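Local structure of putative acetyltransferase (Nocardia farcinica, 3D9W) at residues D71-S76 and A86-A91; L16-Y21 and E94-G99; L122-A127 and W133-G138; L41-T46 and F227-H232. The protein probably catalyses the transfer of an acetyl group from acetyl-CoA to arylamines, as a member of the arylamine N-acetyltransferase family. All blocks are in the same frame, centred on the assembly; numbering follows the deposited sequence.

Contact 1 of 4, residues D71-S76 and A86-A91; sequences DKLVHS and AGLFAA
Val74, which touches Leu88 with one methyl, uses the other to cover a flat group: its CG1 lies over one face of the His75 imidazole, 3.8 Å above the ring plane and shifted toward the rim. At the edge of that ring, in its plane, sits Asp71 CA. The branch that faces the other segment is CG2, which comes within 4.0 Å of Leu88 CD2. With CG1 anti to the backbone N (chi1 176°), CG2 is left beside that N and pointed at Leu88, while CG1 covers His75. The same Leu88 CD2 meets Leu73 CB at 4.0 Å and Leu73 CD1 at 4.1 Å, so a single methyl is shared by two neighbouring residues. Leu73 and Leu88 reach past each other, their side chains running in opposite senses. The arrangement illustrates how consecutive helices of a helical domain, here helix 66-73 and helix 82-95, can be joined by a few aliphatic groups; the nearest CA atoms, of Leu73 and Leu88, are 8.6 Å apart. Helix 18-25 closes one flank, with Ala20 against Val74 and Tyr21 against Leu88. Polar bonds lie to the side of this apolar meeting. Ser76 OG donates to Asp71 O at 2.8 Å, arriving nearly along the C=O axis and tying the turn back onto the helix. Lys72 forms a salt bridge with Glu84, and Leu73 O accepts from Arg24 NE.

Contact 2 of 4, residues L16-Y21 and E94-G99; sequences LDLDAY and ERLGFG
Two helix ends meet here: the capped start of helix 18-25, with Leu16 and Leu18, rests on Arg95 and Leu96 at the finish of helix 82-95, where a Schellman motif closes the last turn. Gly97 adopts a positive phi (85°) in that motif, and its N donates to Glu94 O. At the start of helix 18-25, Asp17 is the N-cap: its OD1 accepts from Ala20 N at 2.8 Å, the donor standing well above the carboxylate plane. Asp17 is also the centre of an inverse gamma turn, in which Leu18 N makes a weak bond to Leu16 O. That oxygen has a second weak donor, Arg95 NH1, which lies 2.9 Å from Leu16 O with a bent N-H...O angle of 128°. The arginine gets there because its chain is folded at chi2 and chi3, which brings the guanidinium edge, rather than a face, up to the carbonyl. The main partner of NH1 is Gly13 O, with Leu16 O a second, weak one; Glu94 holds the same N-terminal loop through Trp11 N and Gly13 N. Leu18 CB lies over one face of the guanidinium, 4.0 Å from Arg95 NH2. The aliphatic part of the arginine is used as well, with Arg95 CG 4.1 Å from Leu16 CD2. Deeper in, where Leu41 of helix 35-48 backs Leu96, the closest apolar approach is methyl to methyl, Leu18 CD2 to Leu96 CD2 at 3.6 Å.

Contact 3 of 4, residues L122-A127 and W133-G138; sequences LRVTTA and WMCDVG
A beta hairpin within the large antiparallel sheet brings Leu122 opposite Cys135 and Val124 opposite Trp133, both hydrogen-bonded pairs, with Arg123 and Met134 forming the non-hydrogen-bonded pair between them. Cys135 N donates to Leu122 O at 2.6 Å. The return bond from Leu122 N to Cys135 O is longer, 3.1 Å. Trp133 N reaches Val124 O at 2.6 Å. The N-to-C directions of the short strand segments 122-125 and 133-135 make 138°, antiparallel with a marked twist. Leu122, Val124, Trp133 and Cys135 occupy one face, where helices 82-95 and 35-48 pack on them; Val124 CG2 there lies against Cys135 SG. On the other face Met134, bent at chi2 and chi3, curls its sulfur back until SD is 4.0 Å from Arg123 CA. Just beyond strand 132-135, Asp136 OD1 accepts from His119 NE2 while OD2 pairs with Arg190, a His-Asp pairing consistent with the Cys-His-Asp triad of this family; Cys135 is not the triad cysteine. Toward the hairpin turn the indole takes over. Thr126 CG2 approaches Trp133 CD1 obliquely at 4.0 Å, and one water spans the pair, donating to Thr126 OG1 at 2.9 Å and accepting from Trp133 NE1 at 3.1 Å. Thr126 OG1 is further bonded to Asp128.

Contact 4 of 4, residues L41-T46 and F227-H232; sequences LVYRHT and FHSDRH
Thr46 and Phe227 bury the most surface, followed by Ser229, and the first two come closest through a backbone oxygen. Thr46 O lies 3.4 Å from Phe227 CB and stands at the edge of the phenyl ring, in its plane, while the side chains also touch, Thr46 CB to Phe227 CD2 at 4.2 Å. A water sits beside them: it accepts from Phe227 N at 2.9 Å and lies 3.0 Å from Thr46 O, to which it can donate, though other acceptors compete for its protons. The threonine hydroxyl is turned back along its own helix, with OG1 donating to Val42 O at 2.6 Å. Thr46 N donates to the same carbonyl from the opposite face of its plane, so one oxygen holds both the backbone and the side chain. Ser229 offers Tyr43 its methylene: Tyr43 OH is 3.6 Å from Ser229 CB. The tyrosine reaches this far because CG is anti to its own backbone N (chi1 -179°). Ser229 belongs to the loop of a beta hairpin between strands 223-227 and 232-236, closed by His228 N to Arg231 O. Trp161 NE1 hydrogen-bonds to Ser229 O, and its ring meets that of Phe227 with the planes about 55° apart. Helix 35-48 thus meets the small sheet through van der Waals touches, the polar link from Thr46 O to Phe227 N passing through a water.

Overall arrangement
Contacts 1 and 2 both use helix 82-95; helix 18-25 is a partner in contact 2 and flanks contact 1. Contact 1 is buried and wholly apolar, whereas contact 2, farther from the centre of the chain, adds an exposed arginine and one weak hydrogen bond. Contact 3 alone is knit by regular backbone hydrogen bonds, and Gly99 of contact 2 continues that sheet by pairing with Thr125. Contact 4 spans the longest stretch of chain (181 residues), contact 2 a shorter one (73). Contacts 3 and 4 each include one bridging water, between side chains in contact 3 and between backbone atoms in contact 4. Phe89 ties the set together: its ring touches Tyr21, Leu122 and His45.

Contact 1 of 4, residues D71-S76 and A86-A91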
loop_
_atom_site.group_PDB
_atom_site.type_symbol
_atom_site.label_atom_id
_atom_site.label_comp_id
_atom_site.label_asym_id
_atom_site.label_seq_id
_atom_site.Cartn_x
_atom_site.Cartn_y
_atom_site.Cartn_z
ATOM N N ASP A 71 -10.106 9.671 -9.598
ATOM C CA ASP A 71 -10.037 11.131 -9.569
ATOM C C ASP A 71 -9.024 11.619 -8.531
ATOM O O ASP A 71 -8.469 12.716 -8.653
ATOM C CB ASP A 71 -11.421 11.751 -9.274
ATOM C CG ASP A 71 -12.402 11.626 -10.457
ATOM O OD1 ASP A 71 -11.992 11.847 -11.625
ATOM O OD2 ASP A 71 -13.593 11.325 -10.218
ATOM N N LYS A 72 -8.780 10.782 -7.526
ATOM C CA LYS A 72 -7.861 11.091 -6.438
ATOM C C LYS A 72 -6.416 10.657 -6.720
ATOM O O LYS A 72 -5.485 11.466 -6.642
ATOM C CB LYS A 72 -8.365 10.411 -5.169
ATOM C CG LYS A 72 -7.598 10.733 -3.907
ATOM C CD LYS A 72 -8.200 9.971 -2.741
ATOM C CE LYS A 72 -7.613 10.366 -1.405
ATOM N NZ LYS A 72 -8.315 9.637 -0.320
ATOM N N LEU A 73 -6.241 9.383 -7.065
ATOM C CA LEU A 73 -4.914 8.824 -7.319
ATOM C C LEU A 73 -4.342 8.969 -8.722
ATOM O O LEU A 73 -3.124 8.906 -8.896
ATOM C CB LEU A 73 -4.904 7.345 -6.936
ATOM C CG LEU A 73 -5.472 7.026 -5.557
ATOM C CD1 LEU A 73 -5.138 5.596 -5.207
ATOM C CD2 LEU A 73 -4.894 7.969 -4.527
ATOM N N VAL A 74 -5.203 9.156 -9.720
ATOM C CA VAL A 74 -4.736 9.293 -11.100
ATOM C C VAL A 74 -4.875 10.709 -11.645
ATOM O O VAL A 74 -4.078 11.128 -12.483
ATOM C CB VAL A 74 -5.489 8.316 -12.060
ATOM C CG1 VAL A 74 -5.059 8.558 -13.504
ATOM C CG2 VAL A 74 -5.206 6.870 -11.670
ATOM N N HIS A 75 -5.868 11.456 -11.173
ATOM C CA HIS A 75 -6.072 12.812 -11.681
ATOM C C HIS A 75 -5.832 13.936 -10.693
ATOM O O HIS A 75 -6.199 15.077 -10.962
ATOM C CB HIS A 75 -7.486 12.950 -12.235
ATOM C CG HIS A 75 -7.813 11.935 -13.272
ATOM N ND1 HIS A 75 -7.118 11.841 -14.457
ATOM C CD2 HIS A 75 -8.722 10.934 -13.284
ATOM C CE1 HIS A 75 -7.586 10.820 -15.156
ATOM N NE2 HIS A 75 -8.558 10.254 -14.466
ATOM N N SER A 76 -5.235 13.626 -9.552
ATOM C CA SER A 76 -4.956 14.647 -8.555
ATOM C C SER A 76 -3.650 14.337 -7.874
ATOM O O SER A 76 -3.118 13.234 -8.001
ATOM C CB SER A 76 -6.064 14.709 -7.498
ATOM O OG SER A 76 -7.288 15.146 -8.062
ATOM N N ALA A 86 -4.576 -0.876 -3.391
ATOM C CA ALA A 86 -4.802 -2.222 -3.898
ATOM C C ALA A 86 -6.023 -2.293 -4.808
ATOM O O ALA A 86 -6.013 -3.001 -5.818
ATOM C CB ALA A 86 -4.946 -3.201 -2.734
ATOM N N GLY A 87 -7.066 -1.552 -4.447
ATOM C CA GLY A 87 -8.291 -1.549 -5.231
ATOM C C GLY A 87 -8.085 -1.085 -6.657
ATOM O O GLY A 87 -8.671 -1.620 -7.606
ATOM N N LEU A 88 -7.238 -0.077 -6.804
ATOM C CA LEU A 88 -6.942 0.470 -8.116
ATOM C C LEU A 88 -6.037 -0.492 -8.871
ATOM O O LEU A 88 -6.264 -0.782 -10.048
ATOM C CB LEU A 88 -6.256 1.827 -7.971
ATOM C CG LEU A 88 -6.041 2.627 -9.248
ATOM C CD1 LEU A 88 -7.387 2.916 -9.883
ATOM C CD2 LEU A 88 -5.295 3.917 -8.925
ATOM N N PHE A 89 -5.016 -0.992 -8.181
ATOM C CA PHE A 89 -4.067 -1.924 -8.784
ATOM C C PHE A 89 -4.762 -3.199 -9.256
ATOM O O PHE A 89 -4.428 -3.743 -10.305
ATOM C CB PHE A 89 -2.959 -2.276 -7.788
ATOM C CG PHE A 89 -1.749 -2.886 -8.427
ATOM C CD1 PHE A 89 -0.912 -2.122 -9.231
ATOM C CD2 PHE A 89 -1.453 -4.225 -8.245
ATOM C CE1 PHE A 89 0.207 -2.689 -9.844
ATOM C CE2 PHE A 89 -0.341 -4.790 -8.852
ATOM C CZ PHE A 89 0.488 -4.023 -9.653
ATOM N N ALA A 90 -5.732 -3.674 -8.488
ATOM C CA ALA A 90 -6.451 -4.885 -8.870
ATOM C C ALA A 90 -7.208 -4.682 -10.191
ATOM O O ALA A 90 -7.178 -5.542 -11.076
ATOM C CB ALA A 90 -7.415 -5.291 -7.759
ATOM N N ALA A 91 -7.882 -3.541 -10.312
ATOM C CA ALA A 91 -8.628 -3.215 -11.523
ATOM C C ALA A 91 -7.715 -3.285 -12.748
ATOM O O ALA A 91 -8.060 -3.908 -13.748
ATOM C CB ALA A 91 -9.229 -1.839 -11.400
#

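Contact 2 of 4, residues L16-Y21 and E94-G99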
loop_
_atom_site.group_PDB
_atom_site.type_symbol
_atom_site.label_atom_id
_atom_site.label_comp_id
_atom_site.label_asym_id
_atom_site.label_seq_id
_atom_site.Cartn_x
_atom_site.Cartn_y
_atom_site.Cartn_z
ATOM N N LEU A 16 -12.273 1.117 -15.109
ATOM C CA LEU A 16 -10.945 1.745 -15.028
ATOM C C LEU A 16 -10.485 2.372 -16.334
ATOM O O LEU A 16 -10.657 1.801 -17.409
ATOM C CB LEU A 16 -9.897 0.712 -14.596
ATOM C CG LEU A 16 -8.426 1.142 -14.574
ATOM C CD1 LEU A 16 -8.135 1.945 -13.318
ATOM C CD2 LEU A 16 -7.532 -0.085 -14.625
ATOM N N ASP A 17 -9.904 3.561 -16.247
ATOM C CA ASP A 17 -9.379 4.201 -17.445
ATOM C C ASP A 17 -7.955 3.672 -17.496
ATOM O O ASP A 17 -7.035 4.283 -16.955
ATOM C CB ASP A 17 -9.361 5.719 -17.305
ATOM C CG ASP A 17 -8.856 6.407 -18.560
ATOM O OD1 ASP A 17 -7.970 5.841 -19.251
ATOM O OD2 ASP A 17 -9.337 7.524 -18.852
ATOM N N LEU A 18 -7.784 2.522 -18.136
ATOM C CA LEU A 18 -6.481 1.894 -18.206
ATOM C C LEU A 18 -5.370 2.833 -18.654
ATOM O O LEU A 18 -4.275 2.847 -18.077
ATOM C CB LEU A 18 -6.521 0.685 -19.137
ATOM C CG LEU A 18 -5.263 -0.188 -19.049
ATOM C CD1 LEU A 18 -5.179 -0.859 -17.672
ATOM C CD2 LEU A 18 -5.294 -1.229 -20.142
ATOM N N ASP A 19 -5.648 3.632 -19.670
ATOM C CA ASP A 19 -4.631 4.533 -20.194
ATOM C C ASP A 19 -4.284 5.699 -19.275
ATOM O O ASP A 19 -3.128 6.098 -19.180
ATOM C CB ASP A 19 -5.068 4.989 -21.579
ATOM C CG ASP A 19 -5.363 3.803 -22.492
ATOM O OD1 ASP A 19 -4.397 3.146 -22.954
ATOM O OD2 ASP A 19 -6.567 3.510 -22.715
ATOM N N ALA A 20 -5.273 6.242 -18.586
ATOM C CA ALA A 20 -4.982 7.323 -17.665
ATOM C C ALA A 20 -4.044 6.740 -16.604
ATOM O O ALA A 20 -2.983 7.289 -16.317
ATOM C CB ALA A 20 -6.267 7.820 -17.018
ATOM N N TYR A 21 -4.444 5.604 -16.042
ATOM C CA TYR A 21 -3.672 4.926 -15.012
ATOM C C TYR A 21 -2.239 4.585 -15.426
ATOM O O TYR A 21 -1.281 5.013 -14.775
ATOM C CB TYR A 21 -4.390 3.642 -14.575
ATOM C CG TYR A 21 -3.613 2.837 -13.571
ATOM C CD1 TYR A 21 -3.491 3.261 -12.242
ATOM C CD2 TYR A 21 -2.934 1.685 -13.960
ATOM C CE1 TYR A 21 -2.701 2.548 -11.324
ATOM C CE2 TYR A 21 -2.139 0.969 -13.053
ATOM C CZ TYR A 21 -2.029 1.404 -11.743
ATOM O OH TYR A 21 -1.241 0.691 -10.879
ATOM N N GLU A 94 -6.556 -6.957 -13.517
ATOM C CA GLU A 94 -7.637 -7.680 -14.168
ATOM C C GLU A 94 -7.698 -7.278 -15.642
ATOM O O GLU A 94 -7.623 -8.118 -16.545
ATOM C CB GLU A 94 -8.958 -7.350 -13.482
ATOM C CG GLU A 94 -10.093 -8.241 -13.883
ATOM C CD GLU A 94 -11.317 -7.996 -13.040
ATOM O OE1 GLU A 94 -11.939 -6.925 -13.194
ATOM O OE2 GLU A 94 -11.652 -8.870 -12.207
ATOM N N ARG A 95 -7.824 -5.976 -15.868
ATOM C CA ARG A 95 -7.885 -5.440 -17.213
ATOM C C ARG A 95 -6.847 -6.040 -18.153
ATOM O O ARG A 95 -7.170 -6.406 -19.278
ATOM C CB ARG A 95 -7.733 -3.922 -17.168
ATOM C CG ARG A 95 -9.010 -3.235 -16.755
ATOM C CD ARG A 95 -10.114 -3.563 -17.750
ATOM N NE ARG A 95 -9.816 -2.989 -19.060
ATOM C CZ ARG A 95 -9.971 -1.706 -19.372
ATOM N NH1 ARG A 95 -10.433 -0.845 -18.472
ATOM N NH2 ARG A 95 -9.645 -1.279 -20.582
ATOM N N LEU A 96 -5.606 -6.147 -17.684
ATOM C CA LEU A 96 -4.531 -6.686 -18.502
ATOM C C LEU A 96 -4.574 -8.204 -18.657
ATOM O O LEU A 96 -3.678 -8.794 -19.259
ATOM C CB LEU A 96 -3.190 -6.249 -17.930
ATOM C CG LEU A 96 -3.103 -4.731 -17.742
ATOM C CD1 LEU A 96 -1.775 -4.351 -17.113
ATOM C CD2 LEU A 96 -3.270 -4.045 -19.075
ATOM N N GLY A 97 -5.618 -8.834 -18.125
ATOM C CA GLY A 97 -5.748 -10.278 -18.250
ATOM C C GLY A 97 -5.002 -11.093 -17.210
ATOM O O GLY A 97 -4.643 -12.245 -17.448
ATOM N N PHE A 98 -4.766 -10.502 -16.051
ATOM C CA PHE A 98 -4.074 -11.198 -14.979
ATOM C C PHE A 98 -5.053 -11.974 -14.116
ATOM O O PHE A 98 -6.256 -11.713 -14.127
ATOM C CB PHE A 98 -3.333 -10.205 -14.090
ATOM C CG PHE A 98 -1.992 -9.812 -14.610
ATOM C CD1 PHE A 98 -0.963 -10.739 -14.666
ATOM C CD2 PHE A 98 -1.745 -8.504 -15.018
ATOM C CE1 PHE A 98 0.297 -10.377 -15.116
ATOM C CE2 PHE A 98 -0.484 -8.129 -15.474
ATOM C CZ PHE A 98 0.541 -9.071 -15.522
ATOM N N GLY A 99 -4.517 -12.932 -13.369
ATOM C CA GLY A 99 -5.330 -13.717 -12.462
ATOM C C GLY A 99 -5.237 -12.991 -11.140
ATOM O O GLY A 99 -4.154 -12.903 -10.558
#

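Contact 3 of 4, residues L122-A127 and W133-G138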
loop_
_atom_site.group_PDB
_atom_site.type_symbol
_atom_site.label_atom_id
_atom_site.label_comp_id
_atom_site.label_asym_id
_atom_site.label_seq_id
_atom_site.Cartn_x
_atom_site.Cartn_y
_atom_site.Cartn_z
ATOM N N LEU A 122 -2.523 -8.729 -2.678
ATOM C CA LEU A 122 -2.993 -9.342 -3.908
ATOM C C LEU A 122 -2.169 -10.569 -4.313
ATOM O O LEU A 122 -0.944 -10.500 -4.430
ATOM C CB LEU A 122 -2.987 -8.313 -5.041
ATOM C CG LEU A 122 -3.845 -7.059 -4.855
ATOM C CD1 LEU A 122 -3.615 -6.071 -5.994
ATOM C CD2 LEU A 122 -5.311 -7.460 -4.790
ATOM N N ARG A 123 -2.864 -11.692 -4.500
ATOM C CA ARG A 123 -2.274 -12.965 -4.932
ATOM C C ARG A 123 -2.481 -12.937 -6.453
ATOM O O ARG A 123 -3.621 -12.965 -6.938
ATOM C CB ARG A 123 -3.040 -14.131 -4.293
ATOM C CG ARG A 123 -2.638 -15.532 -4.737
ATOM C CD ARG A 123 -3.731 -16.534 -4.364
ATOM N NE ARG A 123 -3.498 -17.881 -4.875
ATOM C CZ ARG A 123 -2.920 -18.856 -4.172
ATOM N NH1 ARG A 123 -2.515 -18.632 -2.924
ATOM N NH2 ARG A 123 -2.752 -20.059 -4.707
ATOM N N VAL A 124 -1.380 -12.881 -7.200
ATOM C CA VAL A 124 -1.445 -12.778 -8.657
ATOM C C VAL A 124 -0.824 -13.933 -9.453
ATOM O O VAL A 124 0.203 -14.497 -9.064
ATOM C CB VAL A 124 -0.772 -11.452 -9.104
ATOM C CG1 VAL A 124 -1.027 -11.178 -10.575
ATOM C CG2 VAL A 124 -1.275 -10.319 -8.241
ATOM N N THR A 125 -1.447 -14.257 -10.587
ATOM C CA THR A 125 -0.975 -15.327 -11.472
ATOM C C THR A 125 -0.795 -14.821 -12.910
ATOM O O THR A 125 -1.695 -14.198 -13.471
ATOM C CB THR A 125 -1.968 -16.487 -11.494
ATOM O OG1 THR A 125 -3.211 -16.040 -12.053
ATOM C CG2 THR A 125 -2.198 -17.003 -10.084
ATOM N N THR A 126 0.367 -15.093 -13.502
ATOM C CA THR A 126 0.627 -14.645 -14.862
ATOM C C THR A 126 0.258 -15.710 -15.883
ATOM O O THR A 126 -0.229 -16.787 -15.529
ATOM C CB THR A 126 2.116 -14.249 -15.073
ATOM O OG1 THR A 126 2.910 -15.418 -15.346
ATOM C CG2 THR A 126 2.644 -13.530 -13.836
ATOM N N ALA A 127 0.503 -15.404 -17.153
ATOM C CA ALA A 127 0.175 -16.313 -18.247
ATOM C C ALA A 127 1.371 -17.150 -18.707
ATOM O O ALA A 127 1.256 -17.954 -19.638
ATOM C CB ALA A 127 -0.384 -15.514 -19.418
ATOM N N TRP A 133 2.205 -14.974 -7.420
ATOM C CA TRP A 133 2.886 -13.761 -7.007
ATOM C C TRP A 133 2.071 -12.890 -6.065
ATOM O O TRP A 133 0.874 -12.665 -6.274
ATOM C CB TRP A 133 3.311 -12.956 -8.229
ATOM C CG TRP A 133 4.188 -13.752 -9.107
ATOM C CD1 TRP A 133 3.805 -14.552 -10.146
ATOM C CD2 TRP A 133 5.599 -13.909 -8.976
ATOM N NE1 TRP A 133 4.896 -15.203 -10.669
ATOM C CE2 TRP A 133 6.012 -14.826 -9.970
ATOM C CE3 TRP A 133 6.558 -13.369 -8.111
ATOM C CZ2 TRP A 133 7.344 -15.213 -10.128
ATOM C CZ3 TRP A 133 7.880 -13.752 -8.261
ATOM C CH2 TRP A 133 8.262 -14.669 -9.267
ATOM N N MET A 134 2.736 -12.414 -5.015
ATOM C CA MET A 134 2.109 -11.553 -4.027
ATOM C C MET A 134 2.430 -10.118 -4.375
ATOM O O MET A 134 3.595 -9.747 -4.466
ATOM C CB MET A 134 2.644 -11.867 -2.635
ATOM C CG MET A 134 2.262 -13.237 -2.133
ATOM S SD MET A 134 0.487 -13.383 -2.087
ATOM C CE MET A 134 0.099 -12.038 -0.947
ATOM N N CYS A 135 1.397 -9.314 -4.594
ATOM C CA CYS A 135 1.598 -7.904 -4.912
ATOM C C CYS A 135 1.116 -7.032 -3.755
ATOM O O CYS A 135 -0.080 -6.925 -3.485
ATOM C CB CYS A 135 0.864 -7.532 -6.206
ATOM S SG CYS A 135 1.458 -8.422 -7.680
ATOM N N ASP A 136 2.074 -6.442 -3.051
ATOM C CA ASP A 136 1.777 -5.561 -1.931
ATOM C C ASP A 136 2.079 -4.149 -2.417
ATOM O O ASP A 136 3.172 -3.615 -2.227
ATOM C CB ASP A 136 2.645 -5.925 -0.732
ATOM C CG ASP A 136 2.332 -5.084 0.473
ATOM O OD1 ASP A 136 1.209 -4.541 0.512
ATOM O OD2 ASP A 136 3.198 -4.969 1.377
ATOM N N VAL A 137 1.093 -3.553 -3.063
ATOM C CA VAL A 137 1.260 -2.227 -3.627
ATOM C C VAL A 137 0.706 -1.091 -2.781
ATOM O O VAL A 137 0.778 0.071 -3.180
ATOM C CB VAL A 137 0.605 -2.155 -5.037
ATOM C CG1 VAL A 137 1.358 -3.054 -6.017
ATOM C CG2 VAL A 137 -0.862 -2.574 -4.952
ATOM N N GLY A 138 0.164 -1.408 -1.614
ATOM C CA GLY A 138 -0.407 -0.349 -0.803
ATOM C C GLY A 138 0.188 -0.147 0.575
ATOM O O GLY A 138 -0.315 0.679 1.346
HETATM O O HOH W 1 4.960 -16.432 -13.564
#

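Contact 4 of 4, residues L41-T46 and F227-H232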
loop_
_atom_site.group_PDB
_atom_site.type_symbol
_atom_site.label_atom_id
_atom_site.label_comp_id
_atom_site.label_asym_id
_atom_site.label_seq_id
_atom_site.Cartn_x
_atom_site.Cartn_y
_atom_site.Cartn_z
ATOM N N LEU A 41 4.530 -3.229 -13.374
ATOM C CA LEU A 41 3.332 -2.612 -12.845
ATOM C C LEU A 41 3.569 -2.296 -11.376
ATOM O O LEU A 41 3.351 -1.171 -10.930
ATOM C CB LEU A 41 2.143 -3.558 -13.001
ATOM C CG LEU A 41 1.686 -3.837 -14.439
ATOM C CD1 LEU A 41 0.485 -4.790 -14.443
ATOM C CD2 LEU A 41 1.301 -2.525 -15.105
ATOM N N VAL A 42 4.041 -3.291 -10.632
ATOM C CA VAL A 42 4.312 -3.125 -9.211
ATOM C C VAL A 42 5.331 -2.030 -8.917
ATOM O O VAL A 42 5.161 -1.222 -8.001
ATOM C CB VAL A 42 4.818 -4.432 -8.604
ATOM C CG1 VAL A 42 5.118 -4.241 -7.129
ATOM C CG2 VAL A 42 3.780 -5.509 -8.805
ATOM N N TYR A 43 6.395 -2.011 -9.700
ATOM C CA TYR A 43 7.450 -1.031 -9.533
ATOM C C TYR A 43 6.968 0.402 -9.798
ATOM O O TYR A 43 7.165 1.299 -8.975
ATOM C CB TYR A 43 8.601 -1.403 -10.465
ATOM C CG TYR A 43 9.803 -0.497 -10.403
ATOM C CD1 TYR A 43 9.779 0.766 -10.998
ATOM C CD2 TYR A 43 10.981 -0.918 -9.792
ATOM C CE1 TYR A 43 10.903 1.589 -10.995
ATOM C CE2 TYR A 43 12.113 -0.111 -9.782
ATOM C CZ TYR A 43 12.068 1.144 -10.390
ATOM O OH TYR A 43 13.192 1.937 -10.417
ATOM N N ARG A 44 6.330 0.610 -10.945
ATOM C CA ARG A 44 5.835 1.932 -11.319
ATOM C C ARG A 44 4.877 2.505 -10.286
ATOM O O ARG A 44 5.015 3.654 -9.873
ATOM C CB ARG A 44 5.120 1.865 -12.672
ATOM C CG ARG A 44 5.972 1.402 -13.832
ATOM C CD ARG A 44 7.178 2.288 -14.005
ATOM N NE ARG A 44 7.895 1.992 -15.241
ATOM C CZ ARG A 44 9.046 2.559 -15.587
ATOM N NH1 ARG A 44 9.606 3.454 -14.784
ATOM N NH2 ARG A 44 9.634 2.226 -16.729
ATOM N N HIS A 45 3.902 1.689 -9.886
ATOM C CA HIS A 45 2.884 2.080 -8.911
ATOM C C HIS A 45 3.474 2.390 -7.545
ATOM O O HIS A 45 3.256 3.466 -7.000
ATOM C CB HIS A 45 1.832 0.966 -8.778
ATOM C CG HIS A 45 0.627 1.349 -7.966
ATOM N ND1 HIS A 45 -0.658 1.255 -8.456
ATOM C CD2 HIS A 45 0.508 1.793 -6.694
ATOM C CE1 HIS A 45 -1.515 1.625 -7.522
ATOM N NE2 HIS A 45 -0.832 1.956 -6.442
ATOM N N THR A 46 4.221 1.452 -6.986
ATOM C CA THR A 46 4.799 1.676 -5.673
ATOM C C THR A 46 5.718 2.874 -5.618
ATOM O O THR A 46 5.864 3.483 -4.565
ATOM C CB THR A 46 5.568 0.445 -5.183
ATOM O OG1 THR A 46 6.520 0.046 -6.181
ATOM C CG2 THR A 46 4.597 -0.694 -4.887
ATOM N N PHE A 227 7.428 6.331 -1.654
ATOM C CA PHE A 227 8.438 5.313 -1.883
ATOM C C PHE A 227 9.202 5.429 -3.194
ATOM O O PHE A 227 8.615 5.533 -4.273
ATOM C CB PHE A 227 7.801 3.930 -1.772
ATOM C CG PHE A 227 8.788 2.818 -1.770
ATOM C CD1 PHE A 227 9.774 2.761 -0.796
ATOM C CD2 PHE A 227 8.755 1.836 -2.757
ATOM C CE1 PHE A 227 10.717 1.747 -0.805
ATOM C CE2 PHE A 227 9.695 0.815 -2.775
ATOM C CZ PHE A 227 10.681 0.772 -1.796
ATOM N N HIS A 228 10.524 5.416 -3.078
ATOM C CA HIS A 228 11.402 5.501 -4.233
ATOM C C HIS A 228 12.234 4.216 -4.302
ATOM O O HIS A 228 12.292 3.457 -3.330
ATOM C CB HIS A 228 12.297 6.741 -4.121
ATOM C CG HIS A 228 11.537 8.037 -4.134
ATOM N ND1 HIS A 228 10.794 8.455 -5.218
ATOM C CD2 HIS A 228 11.400 9.001 -3.192
ATOM C CE1 HIS A 228 10.235 9.620 -4.944
ATOM N NE2 HIS A 228 10.588 9.975 -3.722
ATOM N N SER A 229 12.865 3.960 -5.445
ATOM C CA SER A 229 13.642 2.738 -5.589
ATOM C C SER A 229 14.837 2.733 -4.653
ATOM O O SER A 229 15.259 1.680 -4.195
ATOM C CB SER A 229 14.125 2.568 -7.030
ATOM O OG SER A 229 15.346 3.251 -7.229
ATOM N N ASP A 230 15.360 3.914 -4.348
ATOM C CA ASP A 230 16.526 4.024 -3.488
ATOM C C ASP A 230 16.294 4.640 -2.109
ATOM O O ASP A 230 17.212 4.694 -1.296
ATOM C CB ASP A 230 17.609 4.821 -4.215
ATOM C CG ASP A 230 17.207 6.267 -4.459
ATOM O OD1 ASP A 230 15.994 6.561 -4.426
ATOM O OD2 ASP A 230 18.102 7.112 -4.696
ATOM N N ARG A 231 15.083 5.109 -1.838
ATOM C CA ARG A 231 14.793 5.723 -0.546
ATOM C C ARG A 231 13.307 5.675 -0.193
ATOM O O ARG A 231 12.447 5.493 -1.062
ATOM C CB ARG A 231 15.286 7.170 -0.531
ATOM C CG ARG A 231 14.658 8.040 -1.598
ATOM C CD ARG A 231 15.162 9.476 -1.514
ATOM N NE ARG A 231 14.231 10.418 -2.142
ATOM C CZ ARG A 231 14.077 10.571 -3.457
ATOM N NH1 ARG A 231 14.806 9.848 -4.306
ATOM N NH2 ARG A 231 13.172 11.434 -3.923
ATOM N N HIS A 232 13.014 5.847 1.093
ATOM C CA HIS A 232 11.648 5.794 1.593
ATOM C C HIS A 232 11.420 6.960 2.546
ATOM O O HIS A 232 12.117 7.098 3.542
ATOM C CB HIS A 232 11.450 4.455 2.314
ATOM C CG HIS A 232 10.104 4.280 2.944
ATOM N ND1 HIS A 232 9.920 3.561 4.106
ATOM C CD2 HIS A 232 8.874 4.693 2.558
ATOM C CE1 HIS A 232 8.634 3.540 4.410
ATOM N NE2 HIS A 232 7.977 4.219 3.486
HETATM O O HOH W 2 5.345 6.326 -3.643
#